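Local coordinates for protein CurM Sulfotransferase (Moorea producta, PDB 4GBM) that probably transfers a sulfuryl group from the donor PAPS to an intermediate of the curacin polyketide pathway, and here holds the spent cofactor PAP, at residues Gly33-Leu38 and Lys158-Val163; Ser172-Arg177 and Asn188-Ala193. The protein carries 2 engineered substitutions. All coordinates share one frame; numbering follows the deposited sequence.

Near the N terminus the chain lays down strand 35-39, the middle strand of a five-stranded parallel sheet. Contact 1 is made when strand 158-163 pairs with it, closing a long loop of 119 intervening residues, about half of them helix, which include strand 132-136, its other neighbour. The chain then runs from strand 158-163 into helix 166-175. Contact 2 closes a much shorter loop, ten residues without helix or strand, by setting the start of helix 189-208 against the end of helix 166-175. The two loops lie in series and neither encloses the other. The contact centres are about 25 Å apart, but helix 189-208 also covers Tyr161 of contact 1.

Contact 1. Residues Gly33-Leu38 and Lys158-Val163; sequences GIIFIL and KYIYLV
Phe36 and Tyr159 run alongside one another on the same face of the sheet. Their rings are nearly parallel, at 12°, but offset, with little of one over the other. Phe36 CD2 comes 3.4 Å from Tyr159 CE1. Both rings have CG anti to the carbonyl carbon (chi1 -71° in Phe36 and -66° in Tyr159), which keeps them leaning alike. Leu38 reaches the same tyrosine ring, with CD1 3.7 Å from Tyr159 CD1. The phenol of Tyr159 is hydrogen-bonded to Glu151, and that of Tyr161 to Asn201 on helix 189-208.

On the other face the contacts are aliphatic. Ile160 CD1 sits 3.7 Å from Ile35 CG2 and 4.0 Å from Ile37 CG1, so one methyl serves two neighbours on the partner strand.

Five backbone hydrogen bonds join the strands in parallel register, Ile35 with Lys158 through Leu38 with Tyr161. Lys158, Phe36, Ile160 and Leu38 each use both N and O. Phe36 N donates to Lys158 O at 2.9 Å, and Ile160 N to Phe36 O at 2.8 Å. Leu162 N closes the ladder on Leu38 O. Strands 132-136 and 216-220 flank the pair, as expected in the central sheet of the P-loop-like sulfotransferase fold. Buried backbone polar groups are thus paired within the sheet, while apolar side chains, the aromatic ones on the face of Phe36, pack on both faces.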
ATOM      1  N   GLY A  33      14.372 -10.797  -2.583  1.00 12.19           N
ATOM      2  CA  GLY A  33      13.397  -9.785  -2.991  1.00 10.96           C
ATOM      3  C   GLY A  33      11.968 -10.079  -2.590  1.00 10.82           C
ATOM      4  O   GLY A  33      11.549 -11.242  -2.528  1.00 13.18           O
ATOM      5  N   ILE A  34      11.224  -9.013  -2.310  1.00 10.33           N
ATOM      6  CA  ILE A  34       9.793  -9.123  -2.031  1.00  9.48           C
ATOM      7  C   ILE A  34       9.016  -8.339  -3.079  1.00  9.72           C
ATOM      8  O   ILE A  34       9.577  -7.932  -4.098  1.00 11.01           O
ATOM      9  CB  ILE A  34       9.434  -8.683  -0.583  1.00  9.60           C
ATOM     10  CG1 ILE A  34       9.760  -7.201  -0.342  1.00  9.54           C
ATOM     11  CG2 ILE A  34      10.129  -9.602   0.438  1.00 11.36           C
ATOM     12  CD1 ILE A  34       9.164  -6.648   0.952  1.00 10.70           C
ATOM     13  N   ILE A  35       7.719  -8.172  -2.846  1.00  9.30           N
ATOM     14  CA  ILE A  35       6.875  -7.378  -3.734  1.00  8.58           C
ATOM     15  C   ILE A  35       6.397  -6.151  -2.970  1.00  8.47           C
ATOM     16  O   ILE A  35       5.892  -6.276  -1.857  1.00  9.33           O
ATOM     17  CB  ILE A  35       5.660  -8.202  -4.207  1.00  8.68           C
ATOM     18  CG1 ILE A  35       6.138  -9.436  -4.978  1.00 10.14           C
ATOM     19  CG2 ILE A  35       4.718  -7.336  -5.064  1.00 10.54           C
ATOM     20  CD1 ILE A  35       5.103 -10.575  -5.033  1.00 12.68           C
ATOM     21  N   PHE A  36       6.582  -4.966  -3.555  1.00  8.34           N
ATOM     22  CA  PHE A  36       6.052  -3.726  -2.968  1.00  8.00           C
ATOM     23  C   PHE A  36       4.892  -3.184  -3.784  1.00  7.52           C
ATOM     24  O   PHE A  36       4.913  -3.257  -5.016  1.00  9.66           O
ATOM     25  CB  PHE A  36       7.134  -2.645  -2.898  1.00  8.29           C
ATOM     26  CG  PHE A  36       8.197  -2.911  -1.876  1.00  8.22           C
ATOM     27  CD1 PHE A  36       7.991  -2.590  -0.537  1.00  9.24           C
ATOM     28  CD2 PHE A  36       9.413  -3.477  -2.249  1.00 10.10           C
ATOM     29  CE1 PHE A  36       8.981  -2.836   0.416  1.00 11.93           C
ATOM     30  CE2 PHE A  36      10.412  -3.729  -1.305  1.00 11.66           C
ATOM     31  CZ  PHE A  36      10.200  -3.401   0.028  1.00 11.94           C
ATOM     32  N   ILE A  37       3.874  -2.656  -3.107  1.00  8.00           N
ATOM     33  CA  ILE A  37       2.845  -1.871  -3.800  1.00  6.80           C
ATOM     34  C   ILE A  37       3.071  -0.411  -3.431  1.00  7.57           C
ATOM     35  O   ILE A  37       2.971  -0.038  -2.260  1.00  7.52           O
ATOM     36  CB  ILE A  37       1.393  -2.289  -3.441  1.00  7.21           C
ATOM     37  CG1 ILE A  37       1.117  -3.728  -3.894  1.00  8.59           C
ATOM     38  CG2 ILE A  37       0.388  -1.323  -4.097  1.00  6.90           C
ATOM     39  CD1 ILE A  37      -0.181  -4.341  -3.335  1.00  8.47           C
ATOM     40  N   LEU A  38       3.399   0.400  -4.433  1.00  7.37           N
ATOM     41  CA  LEU A  38       3.632   1.832  -4.231  1.00  6.94           C
ATOM     42  C   LEU A  38       2.503   2.652  -4.822  1.00  6.97           C
ATOM     43  O   LEU A  38       2.103   2.442  -5.973  1.00  7.48           O
ATOM     44  CB  LEU A  38       4.942   2.264  -4.887  1.00  8.33           C
ATOM     45  CG  LEU A  38       6.214   1.514  -4.484  1.00  8.52           C
ATOM     46  CD1 LEU A  38       7.394   2.113  -5.213  1.00 10.78           C
ATOM     47  CD2 LEU A  38       6.434   1.527  -2.971  1.00 11.27           C
ATOM     48  N   LYS A 158      10.289  -6.684  -6.632  1.00  9.20           N
ATOM     49  CA  LYS A 158       9.421  -6.194  -7.691  1.00  9.13           C
ATOM     50  C   LYS A 158       8.494  -5.120  -7.142  1.00  8.62           C
ATOM     51  O   LYS A 158       8.064  -5.181  -5.986  1.00  9.81           O
ATOM     52  CB  LYS A 158       8.612  -7.337  -8.299  1.00  9.70           C
ATOM     53  CG  LYS A 158       9.427  -8.213  -9.239  1.00 12.63           C
ATOM     54  CD  LYS A 158       8.549  -9.270  -9.892  1.00 15.20           C
ATOM     55  CE  LYS A 158       9.340 -10.112 -10.881  1.00 18.28           C
ATOM     56  NZ  LYS A 158      10.405 -10.919 -10.220  1.00 21.58           N
ATOM     57  N   TYR A 159       8.208  -4.136  -7.983  1.00  8.59           N
ATOM     58  CA  TYR A 159       7.398  -2.986  -7.603  1.00  8.20           C
ATOM     59  C   TYR A 159       6.158  -2.872  -8.454  1.00  8.53           C
ATOM     60  O   TYR A 159       6.237  -2.801  -9.683  1.00  9.01           O
ATOM     61  CB  TYR A 159       8.231  -1.714  -7.732  1.00  8.76           C
ATOM     62  CG  TYR A 159       9.352  -1.692  -6.744  1.00  8.41           C
ATOM     63  CD1 TYR A 159       9.170  -1.143  -5.480  1.00  8.16           C
ATOM     64  CD2 TYR A 159      10.598  -2.235  -7.058  1.00  8.84           C
ATOM     65  CE1 TYR A 159      10.196  -1.130  -4.551  1.00 10.27           C
ATOM     66  CE2 TYR A 159      11.634  -2.230  -6.135  1.00  9.14           C
ATOM     67  CZ  TYR A 159      11.426  -1.667  -4.887  1.00  8.72           C
ATOM     68  OH  TYR A 159      12.441  -1.653  -3.973  1.00 10.98           O
ATOM     69  N   ILE A 160       5.008  -2.877  -7.785  1.00  7.81           N
ATOM     70  CA  ILE A 160       3.737  -2.594  -8.433  1.00  7.99           C
ATOM     71  C   ILE A 160       3.416  -1.127  -8.184  1.00  7.62           C
ATOM     72  O   ILE A 160       3.235  -0.720  -7.033  1.00  8.90           O
ATOM     73  CB  ILE A 160       2.611  -3.468  -7.854  1.00  7.63           C
ATOM     74  CG1 ILE A 160       2.939  -4.956  -8.000  1.00  8.03           C
ATOM     75  CG2 ILE A 160       1.267  -3.133  -8.523  1.00  7.60           C
ATOM     76  CD1 ILE A 160       2.027  -5.849  -7.144  1.00  8.26           C
ATOM     77  N   TYR A 161       3.338  -0.343  -9.262  1.00  7.78           N
ATOM     78  CA  TYR A 161       3.045   1.081  -9.168  1.00  7.51           C
ATOM     79  C   TYR A 161       1.577   1.275  -9.492  1.00  7.39           C
ATOM     80  O   TYR A 161       1.165   1.154 -10.650  1.00  7.83           O
ATOM     81  CB  TYR A 161       3.953   1.863 -10.130  1.00  7.82           C
ATOM     82  CG  TYR A 161       3.724   3.364 -10.214  1.00  7.84           C
ATOM     83  CD1 TYR A 161       3.134   4.086  -9.166  1.00  9.13           C
ATOM     84  CD2 TYR A 161       4.138   4.066 -11.343  1.00  9.07           C
ATOM     85  CE1 TYR A 161       2.945   5.466  -9.266  1.00  8.92           C
ATOM     86  CE2 TYR A 161       3.959   5.441 -11.454  1.00  9.02           C
ATOM     87  CZ  TYR A 161       3.369   6.134 -10.411  1.00 10.28           C
ATOM     88  OH  TYR A 161       3.184   7.481 -10.543  1.00  9.97           O
ATOM     89  N   LEU A 162       0.795   1.529  -8.445  1.00  7.16           N
ATOM     90  CA  LEU A 162      -0.650   1.720  -8.560  1.00  7.09           C
ATOM     91  C   LEU A 162      -0.959   3.212  -8.632  1.00  7.57           C
ATOM     92  O   LEU A 162      -0.553   3.974  -7.754  1.00  7.74           O
ATOM     93  CB  LEU A 162      -1.353   1.070  -7.363  1.00  7.34           C
ATOM     94  CG  LEU A 162      -2.867   1.246  -7.242  1.00  8.52           C
ATOM     95  CD1 LEU A 162      -3.629   0.611  -8.413  1.00  8.81           C
ATOM     96  CD2 LEU A 162      -3.332   0.665  -5.917  1.00 10.09           C
ATOM     97  N   VAL A 163      -1.656   3.611  -9.695  1.00  7.44           N
ATOM     98  CA  VAL A 163      -2.012   5.012  -9.929  1.00  7.32           C
ATOM     99  C   VAL A 163      -3.526   5.187 -10.043  1.00  7.27           C
ATOM    100  O   VAL A 163      -4.229   4.283 -10.494  1.00  8.59           O
ATOM    101  CB  VAL A 163      -1.315   5.606 -11.194  1.00  8.45           C
ATOM    102  CG1 VAL A 163       0.192   5.612 -11.040  1.00 10.82           C
ATOM    103  CG2 VAL A 163      -1.706   4.864 -12.465  1.00  9.52           C
TER

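Contact 2. Residues Ser172-Arg177 and Asn188-Ala193; sequences SFVRMR and NPYRVA. With A3P (adenosine-3'-5'-diphosphate), chain G.
The last turn of helix 166-175 packs against the first turn of helix 189-208, with Val174 CA nearest Pro189 CA at 6.1 Å and Phe173 CA nearest Ala193 CA at 5.9 Å. Val174 carries much of the contact. Its CG1, anti to the backbone N (chi1 171°), lies over one face of the Tyr190 ring in a CH-pi contact, 3.8 Å from Tyr190 CZ and toward the rim. The other branch, CG2, rests 3.5 Å from Pro189 O and also meets Ala193 CB. An alanine in place of Tyr190 would probably open a gap beside Val174 and cost its CG1 methyl the aromatic face. Phe173 offers a ring face to Ala193 CA, and its CD1 is 3.4 Å from Ala193 CB.

Both helix ends are capped. Arg177, with positive phi, ends the first helix in a Schellman motif. Asn188 is the N-cap of the second, its OD1 taking a weak bond from Tyr190 N.

The other side of helix 166-175 belongs to the PAP pocket. Ser172 OG donates to A3P O1P at 2.6 Å and also bonds to Arg42. Arg175 meets that phosphate with the edge of its guanidinium: NH2 is 2.9 Å from A3P O1P, while NH1 reaches both O1P and O3P. A salt bridge from Arg175 NH1 to Glu171 is likely to steady the guanidinium against the 3'-phosphate.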
ATOM      1  N   SER A 172     -11.374  12.197  -2.571  1.00  9.57           N
ATOM      2  CA  SER A 172     -11.395  11.219  -1.494  1.00  9.60           C
ATOM      3  C   SER A 172     -10.600  11.709  -0.278  1.00  9.86           C
ATOM      4  O   SER A 172     -11.083  11.659   0.850  1.00 10.31           O
ATOM      5  CB  SER A 172     -10.835   9.880  -1.994  1.00  9.31           C
ATOM      6  OG  SER A 172     -10.750   8.947  -0.934  1.00  9.17           O
ATOM      7  N   PHE A 173      -9.383  12.190  -0.516  1.00  9.67           N
ATOM      8  CA  PHE A 173      -8.514  12.680   0.553  1.00 10.41           C
ATOM      9  C   PHE A 173      -9.195  13.785   1.381  1.00 10.71           C
ATOM     10  O   PHE A 173      -9.170  13.761   2.619  1.00 12.39           O
ATOM     11  CB  PHE A 173      -7.204  13.169  -0.074  1.00  9.75           C
ATOM     12  CG  PHE A 173      -6.119  13.499   0.918  1.00 11.12           C
ATOM     13  CD1 PHE A 173      -6.112  14.728   1.574  1.00 13.08           C
ATOM     14  CD2 PHE A 173      -5.088  12.598   1.163  1.00 13.08           C
ATOM     15  CE1 PHE A 173      -5.102  15.051   2.470  1.00 16.62           C
ATOM     16  CE2 PHE A 173      -4.056  12.916   2.067  1.00 14.54           C
ATOM     17  CZ  PHE A 173      -4.074  14.151   2.716  1.00 14.43           C
ATOM     18  N   VAL A 174      -9.822  14.731   0.690  1.00 11.12           N
ATOM     19  CA  VAL A 174     -10.533  15.839   1.330  1.00 12.22           C
ATOM     20  C   VAL A 174     -11.766  15.339   2.093  1.00 12.33           C
ATOM     21  O   VAL A 174     -11.988  15.729   3.245  1.00 13.40           O
ATOM     22  CB  VAL A 174     -10.890  16.938   0.293  1.00 12.20           C
ATOM     23  CG1 VAL A 174     -11.813  18.001   0.888  1.00 13.05           C
ATOM     24  CG2 VAL A 174      -9.610  17.612  -0.220  1.00 13.83           C
ATOM     25  N   ARG A 175     -12.544  14.461   1.458  1.00 11.85           N
ATOM     26  CA  ARG A 175     -13.737  13.874   2.084  1.00 12.13           C
ATOM     27  C   ARG A 175     -13.394  13.142   3.386  1.00 12.34           C
ATOM     28  O   ARG A 175     -14.154  13.210   4.371  1.00 14.12           O
ATOM     29  CB  ARG A 175     -14.441  12.929   1.099  1.00 11.69           C
ATOM     30  CG  ARG A 175     -15.604  12.116   1.702  1.00 13.65           C
ATOM     31  CD  ARG A 175     -16.532  11.490   0.645  1.00 12.96           C
ATOM     32  NE  ARG A 175     -15.814  10.990  -0.531  1.00 13.02           N
ATOM     33  CZ  ARG A 175     -15.086   9.875  -0.559  1.00 10.96           C
ATOM     34  NH1 ARG A 175     -14.454   9.531  -1.676  1.00 11.53           N
ATOM     35  NH2 ARG A 175     -14.973   9.114   0.531  1.00 13.27           N
ATOM     36  N   MET A 176     -12.252  12.456   3.384  1.00 11.79           N
ATOM     37  CA  MET A 176     -11.803  11.666   4.533  1.00 12.34           C
ATOM     38  C   MET A 176     -11.078  12.505   5.584  1.00 13.02           C
ATOM     39  O   MET A 176     -10.680  11.991   6.633  1.00 15.13           O
ATOM     40  CB  MET A 176     -10.935  10.488   4.069  1.00 11.30           C
ATOM     41  CG  MET A 176     -11.688   9.473   3.199  1.00 13.04           C
ATOM     42  SD  MET A 176     -13.138   8.779   4.005  1.00 13.35           S
ATOM     43  CE  MET A 176     -12.376   7.830   5.322  1.00 15.57           C
ATOM     44  N   ARG A 177     -10.913  13.795   5.285  1.00 21.01           N
ATOM     45  CA  ARG A 177     -10.322  14.776   6.209  1.00 21.30           C
ATOM     46  C   ARG A 177      -8.900  14.412   6.629  1.00 20.13           C
ATOM     47  O   ARG A 177      -8.532  14.521   7.804  1.00 22.84           O
ATOM     48  CB  ARG A 177     -11.224  14.983   7.431  1.00 24.42           C
ATOM     49  CG  ARG A 177     -12.552  15.628   7.076  1.00 28.36           C
ATOM     50  CD  ARG A 177     -13.533  15.637   8.232  1.00 33.99           C
ATOM     51  NE  ARG A 177     -14.635  16.559   7.968  1.00 44.98           N
ATOM     52  CZ  ARG A 177     -15.629  16.337   7.108  1.00 48.86           C
ATOM     53  NH1 ARG A 177     -15.682  15.212   6.400  1.00 45.94           N
ATOM     54  NH2 ARG A 177     -16.574  17.253   6.950  1.00 54.77           N
ATOM     55  N   ASN A 188      -5.077  25.030   2.547  1.00 23.47           N
ATOM     56  CA  ASN A 188      -6.250  24.655   1.769  1.00 22.04           C
ATOM     57  C   ASN A 188      -6.286  23.138   1.614  1.00 19.93           C
ATOM     58  O   ASN A 188      -5.323  22.569   1.113  1.00 17.03           O
ATOM     59  CB  ASN A 188      -6.170  25.325   0.389  1.00 24.41           C
ATOM     60  CG  ASN A 188      -7.453  25.198  -0.406  1.00 25.92           C
ATOM     61  OD1 ASN A 188      -7.944  24.103  -0.651  1.00 27.57           O
ATOM     62  ND2 ASN A 188      -7.998  26.336  -0.826  1.00 31.24           N
ATOM     63  N   PRO A 189      -7.385  22.480   2.049  1.00 18.74           N
ATOM     64  CA  PRO A 189      -7.431  21.006   2.018  1.00 17.14           C
ATOM     65  C   PRO A 189      -7.264  20.423   0.616  1.00 15.18           C
ATOM     66  O   PRO A 189      -6.627  19.377   0.443  1.00 13.94           O
ATOM     67  CB  PRO A 189      -8.835  20.679   2.548  1.00 18.50           C
ATOM     68  CG  PRO A 189      -9.268  21.890   3.279  1.00 19.01           C
ATOM     69  CD  PRO A 189      -8.624  23.055   2.612  1.00 20.21           C
ATOM     70  N   TYR A 190      -7.833  21.095  -0.379  1.00 14.69           N
ATOM     71  CA  TYR A 190      -7.733  20.644  -1.756  1.00 13.86           C
ATOM     72  C   TYR A 190      -6.304  20.736  -2.273  1.00 13.25           C
ATOM     73  O   TYR A 190      -5.846  19.836  -2.979  1.00 12.34           O
ATOM     74  CB  TYR A 190      -8.701  21.419  -2.653  1.00 14.52           C
ATOM     75  CG  TYR A 190     -10.142  21.053  -2.387  1.00 16.28           C
ATOM     76  CD1 TYR A 190     -10.734  19.964  -3.028  1.00 19.57           C
ATOM     77  CD2 TYR A 190     -10.908  21.789  -1.483  1.00 20.34           C
ATOM     78  CE1 TYR A 190     -12.068  19.621  -2.777  1.00 21.07           C
ATOM     79  CE2 TYR A 190     -12.231  21.455  -1.225  1.00 21.23           C
ATOM     80  CZ  TYR A 190     -12.802  20.375  -1.875  1.00 21.92           C
ATOM     81  OH  TYR A 190     -14.116  20.058  -1.614  1.00 27.53           O
ATOM     82  N   ARG A 191      -5.601  21.811  -1.912  1.00 13.21           N
ATOM     83  CA  ARG A 191      -4.202  21.958  -2.314  1.00 12.68           C
ATOM     84  C   ARG A 191      -3.294  20.986  -1.565  1.00 12.30           C
ATOM     85  O   ARG A 191      -2.327  20.475  -2.137  1.00 12.06           O
ATOM     86  CB  ARG A 191      -3.730  23.403  -2.160  1.00 13.60           C
ATOM     87  CG  ARG A 191      -4.394  24.372  -3.144  1.00 14.36           C
ATOM     88  CD  ARG A 191      -4.073  24.023  -4.610  1.00 15.91           C
ATOM     89  NE  ARG A 191      -4.316  25.170  -5.488  1.00 16.30           N
ATOM     90  CZ  ARG A 191      -4.599  25.099  -6.787  1.00 14.27           C
ATOM     91  NH1 ARG A 191      -4.691  23.922  -7.405  1.00 12.53           N
ATOM     92  NH2 ARG A 191      -4.800  26.226  -7.470  1.00 16.68           N
ATOM     93  N   VAL A 192      -3.603  20.734  -0.293  1.00 12.49           N
ATOM     94  CA  VAL A 192      -2.855  19.743   0.495  1.00 12.80           C
ATOM     95  C   VAL A 192      -2.999  18.360  -0.140  1.00 11.75           C
ATOM     96  O   VAL A 192      -1.999  17.653  -0.329  1.00 10.27           O
ATOM     97  CB  VAL A 192      -3.293  19.717   1.992  1.00 14.16           C
ATOM     98  CG1 VAL A 192      -2.635  18.563   2.730  1.00 14.86           C
ATOM     99  CG2 VAL A 192      -2.931  21.035   2.672  1.00 16.22           C
ATOM    100  N   ALA A 193      -4.237  17.991  -0.484  1.00 11.20           N
ATOM    101  CA  ALA A 193      -4.519  16.714  -1.142  1.00 10.81           C
ATOM    102  C   ALA A 193      -3.787  16.600  -2.473  1.00 10.45           C
ATOM    103  O   ALA A 193      -3.207  15.558  -2.788  1.00  9.29           O
ATOM    104  CB  ALA A 193      -6.028  16.521  -1.344  1.00 11.93           C
TER
HETATM  105  P1  A3P G 406     -13.055   6.192  -1.007  1.00  8.85           P
HETATM  106  O1P A3P G 406     -12.706   7.398  -0.172  1.00 10.34           O
HETATM  107  O2P A3P G 406     -13.793   5.124  -0.241  1.00  9.15           O
HETATM  108  O3P A3P G 406     -13.659   6.550  -2.336  1.00  9.90           O
HETATM  109  P2  A3P G 406      -6.547   3.142  -0.388  1.00  7.32           P
HETATM  110  O4P A3P G 406      -5.332   3.284  -1.248  1.00  7.09           O
HETATM  111  O5P A3P G 406      -6.674   4.141   0.727  1.00  9.94           O
HETATM  112  O6P A3P G 406      -6.795   1.723   0.047  1.00  6.21           O
HETATM  113  O5' A3P G 406      -7.779   3.526  -1.364  1.00  7.15           O
HETATM  114  C5' A3P G 406      -9.082   3.715  -0.803  1.00  8.15           C
HETATM  115  C4' A3P G 406     -10.040   3.805  -1.966  1.00  7.40           C
HETATM  116  O4' A3P G 406     -10.160   2.509  -2.565  1.00  8.11           O
HETATM  117  C3' A3P G 406     -11.453   4.144  -1.534  1.00  7.37           C
HETATM  118  O3' A3P G 406     -11.596   5.561  -1.354  1.00  7.70           O
HETATM  119  C2' A3P G 406     -12.260   3.576  -2.696  1.00  8.91           C
HETATM  120  O2' A3P G 406     -12.406   4.543  -3.739  1.00  9.76           O
HETATM  121  C1' A3P G 406     -11.418   2.418  -3.221  1.00  8.61           C
HETATM  122  N9  A3P G 406     -12.052   1.120  -2.873  1.00  7.38           N
HETATM  123  C8  A3P G 406     -12.133   0.537  -1.659  1.00  8.76           C
HETATM  124  N7  A3P G 406     -12.816  -0.637  -1.720  1.00  8.69           N
HETATM  125  C5  A3P G 406     -13.182  -0.804  -3.008  1.00  7.18           C
HETATM  126  C6  A3P G 406     -13.924  -1.822  -3.789  1.00  7.94           C
HETATM  127  N6  A3P G 406     -14.410  -2.928  -3.174  1.00  8.60           N
HETATM  128  N1  A3P G 406     -14.081  -1.600  -5.122  1.00  7.82           N
HETATM  129  C2  A3P G 406     -13.584  -0.507  -5.743  1.00  8.81           C
HETATM  130  N3  A3P G 406     -12.894   0.452  -5.090  1.00  7.69           N
HETATM  131  C4  A3P G 406     -12.672   0.345  -3.760  1.00  6.37           C